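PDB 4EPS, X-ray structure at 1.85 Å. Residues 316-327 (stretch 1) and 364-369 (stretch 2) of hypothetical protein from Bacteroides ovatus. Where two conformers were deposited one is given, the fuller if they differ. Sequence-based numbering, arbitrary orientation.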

# COMPACT_ATOMS: atom_id res chain seq x y z
N PRO A 316 -23.63 -10.01 -24.94
CA PRO A 316 -24.56 -8.91 -25.23
C PRO A 316 -23.93 -7.51 -25.08
O PRO A 316 -24.42 -6.56 -25.71
CB PRO A 316 -25.69 -9.12 -24.22
CG PRO A 316 -25.10 -9.93 -23.14
CD PRO A 316 -24.04 -10.77 -23.75
N TYR A 317 -22.84 -7.40 -24.29
CA TYR A 317 -22.14 -6.14 -24.02
C TYR A 317 -20.73 -6.19 -24.60
O TYR A 317 -19.93 -7.05 -24.23
CB TYR A 317 -22.14 -5.85 -22.50
CG TYR A 317 -23.54 -5.96 -21.94
CD1 TYR A 317 -24.53 -5.04 -22.29
CD2 TYR A 317 -23.91 -7.05 -21.15
CE1 TYR A 317 -25.85 -5.20 -21.87
CE2 TYR A 317 -25.23 -7.21 -20.71
CZ TYR A 317 -26.20 -6.29 -21.08
OH TYR A 317 -27.50 -6.44 -20.69
N THR A 318 -20.48 -5.32 -25.58
CA THR A 318 -19.21 -5.23 -26.32
C THR A 318 -18.76 -3.80 -26.32
O THR A 318 -19.54 -2.93 -25.93
CB THR A 318 -19.37 -5.75 -27.78
OG1 THR A 318 -20.18 -4.82 -28.50
CG2 THR A 318 -19.97 -7.14 -27.88
N ALA A 319 -17.54 -3.51 -26.84
CA ALA A 319 -17.05 -2.13 -26.91
C ALA A 319 -17.94 -1.29 -27.81
O ALA A 319 -18.08 -0.10 -27.56
CB ALA A 319 -15.60 -2.10 -27.40
N THR A 320 -18.58 -1.91 -28.83
CA THR A 320 -19.45 -1.20 -29.77
C THR A 320 -20.66 -0.56 -29.06
O THR A 320 -21.01 0.58 -29.38
CB THR A 320 -19.91 -2.14 -30.90
OG1 THR A 320 -18.77 -2.81 -31.44
CG2 THR A 320 -20.65 -1.40 -32.01
N ASN A 321 -21.31 -1.28 -28.12
CA ASN A 321 -22.49 -0.72 -27.47
C ASN A 321 -22.22 -0.29 -25.99
O ASN A 321 -23.17 -0.24 -25.21
CB ASN A 321 -23.68 -1.69 -27.56
CG ASN A 321 -23.50 -3.04 -26.90
OD1 ASN A 321 -22.47 -3.35 -26.30
ND2 ASN A 321 -24.52 -3.87 -26.97
N ASP A 322 -20.95 0.02 -25.63
CA ASP A 322 -20.58 0.45 -24.26
C ASP A 322 -20.35 1.97 -24.23
O ASP A 322 -19.24 2.46 -24.48
CB ASP A 322 -19.34 -0.32 -23.73
CG ASP A 322 -19.07 -0.19 -22.22
OD1 ASP A 322 -19.46 0.85 -21.63
OD2 ASP A 322 -18.36 -1.06 -21.67
N ALA A 323 -21.41 2.72 -23.89
CA ALA A 323 -21.41 4.19 -23.82
C ALA A 323 -20.46 4.72 -22.75
O ALA A 323 -19.87 5.78 -22.94
CB ALA A 323 -22.82 4.69 -23.55
N LEU A 324 -20.32 3.99 -21.61
CA LEU A 324 -19.42 4.39 -20.53
C LEU A 324 -17.96 4.32 -20.99
O LEU A 324 -17.20 5.25 -20.72
CB LEU A 324 -19.66 3.49 -19.29
CG LEU A 324 -18.78 3.72 -18.04
CD1 LEU A 324 -18.74 5.19 -17.63
CD2 LEU A 324 -19.26 2.85 -16.86
N LEU A 325 -17.57 3.21 -21.65
CA LEU A 325 -16.20 3.03 -22.17
C LEU A 325 -15.90 4.11 -23.21
O LEU A 325 -14.81 4.69 -23.21
CB LEU A 325 -16.05 1.62 -22.79
CG LEU A 325 -14.74 1.29 -23.56
CD1 LEU A 325 -13.50 1.43 -22.66
CD2 LEU A 325 -14.78 -0.12 -24.12
N ARG A 326 -16.87 4.40 -24.06
CA ARG A 326 -16.72 5.40 -25.12
C ARG A 326 -16.58 6.84 -24.56
O ARG A 326 -15.67 7.56 -24.97
CB ARG A 326 -17.92 5.28 -26.06
CG ARG A 326 -17.85 6.10 -27.33
CD ARG A 326 -18.87 5.57 -28.32
NE ARG A 326 -20.24 5.70 -27.83
CZ ARG A 326 -21.12 4.70 -27.76
NH1 ARG A 326 -20.78 3.48 -28.16
NH2 ARG A 326 -22.34 4.92 -27.31
N SER A 327 -17.44 7.24 -23.60
CA SER A 327 -17.45 8.61 -23.10
C SER A 327 -16.50 8.89 -21.93
O SER A 327 -16.10 10.04 -21.78
CB SER A 327 -18.85 9.03 -22.69
OG SER A 327 -19.75 8.83 -23.77
N THR A 364 -29.45 1.83 -31.87
CA THR A 364 -29.58 0.48 -31.29
C THR A 364 -28.30 -0.36 -31.28
O THR A 364 -28.24 -1.35 -30.55
CB THR A 364 -30.71 -0.31 -31.97
OG1 THR A 364 -30.42 -0.44 -33.37
CG2 THR A 364 -32.07 0.33 -31.76
N SER A 365 -27.28 0.01 -32.07
CA SER A 365 -26.02 -0.74 -32.12
C SER A 365 -24.95 -0.13 -31.20
O SER A 365 -23.99 -0.83 -30.84
CB SER A 365 -25.50 -0.78 -33.56
OG SER A 365 -25.25 0.53 -34.04
N SER A 366 -25.10 1.15 -30.84
CA SER A 366 -24.12 1.88 -30.05
C SER A 366 -24.53 2.07 -28.58
O SER A 366 -23.71 2.55 -27.78
CB SER A 366 -23.83 3.24 -30.69
OG SER A 366 -25.03 3.90 -31.07
N TYR A 367 -25.77 1.70 -28.22
CA TYR A 367 -26.28 1.81 -26.84
C TYR A 367 -27.07 0.56 -26.49
O TYR A 367 -27.43 -0.21 -27.37
CB TYR A 367 -27.18 3.06 -26.64
CG TYR A 367 -26.52 4.38 -26.95
CD1 TYR A 367 -26.48 4.87 -28.26
CD2 TYR A 367 -25.96 5.16 -25.95
CE1 TYR A 367 -25.83 6.06 -28.57
CE2 TYR A 367 -25.31 6.37 -26.24
CZ TYR A 367 -25.26 6.81 -27.56
OH TYR A 367 -24.66 8.00 -27.89
N VAL A 368 -27.33 0.35 -25.19
CA VAL A 368 -28.17 -0.72 -24.68
C VAL A 368 -29.51 -0.07 -24.32
O VAL A 368 -29.52 1.04 -23.78
CB VAL A 368 -27.48 -1.42 -23.45
CG1 VAL A 368 -28.37 -2.52 -22.87
CG2 VAL A 368 -26.11 -1.99 -23.84
N SER A 369 -30.63 -0.75 -24.57
CA SER A 369 -31.93 -0.21 -24.19
C SER A 369 -32.03 -0.04 -22.66
O SER A 369 -31.41 -0.79 -21.91
CB SER A 369 -33.06 -1.11 -24.68
OG SER A 369 -34.28 -0.63 -24.15
O HOH W 1 -26.91 -2.67 -28.33
O HOH W 2 -21.72 7.81 -26.25

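A single backbone carbonyl can be the focus of the polar contacts between a loop and a helix, as Ser-366 of this Bacteroides ovatus protein illustrates. Its backbone oxygen receives two hydrogen bonds from one guanidinium group: Arg-326 NH2 lies 2.8 Å from Ser-366 O, and Arg-326 NH1 lies 3.1 Å from the same Ser-366 O, the latter with the more bent geometry. The oxygen sits near the guanidinium plane, at its edge, where both terminal nitrogens can direct hydrogens to it. Arginine suits the place because its chain is long enough to reach the loop from the helix, with chi1 and chi2 both t before chi3 turns to p.

The same group also makes a cation-pi contact. Arg-326 CZ lies 4.9 Å from the centroid of the Tyr-367 ring and over its face, while Arg-326 NH2 comes to 3.5 Å from Tyr-367 CE2. Although the CA-to-CB bond of Tyr-367 points away from the first stretch, the end of its side chain comes nearer, placing the ring within reach of the arginine. Water 2 accepts a hydrogen bond from Arg-326 NE at 3.0 Å.

The backbones approach most closely around Asn-321 and Ser-366, whose CA atoms are 4.0 Å apart. Two CA-H...O contacts run in reciprocal directions here: Ser-366 CA to Thr-320 O at 3.4 Å, and Asn-321 CA to Ser-366 O at 3.5 Å. The amide of Asn-321 makes two hydrogen bonds within its own stretch. Its OD1 accepts from Thr-318 N at 2.9 Å, and its ND2 donates almost linearly to Pro-316 O at 3.0 Å. The amide thus ties Asn-321 back to Pro-316 and Thr-318. Asn-321 ND2 also donates to water 1 at 3.0 Å, and this water in turn donates to Tyr-367 O at 2.7 Å and Thr-364 O at 2.9 Å, bridging the stretches.

The helix that presents Arg-326 is anchored at its start by Asp-322, the N-cap, whose OD1 accepts from Leu-325 N at 3.0 Å.

Apolar packing completes the contact, which buries 391 Å² in total. Val-368, itself buried, points toward the first stretch; its CG2 meets the edge of the Tyr-317 ring, 3.8 Å from Tyr-317 CD1, and lies 3.7 Å from Asn-321 O. Ala-323 also points across, its CB 4.0 Å from Tyr-367 CD2, a small methyl that lets helix and ring lie close.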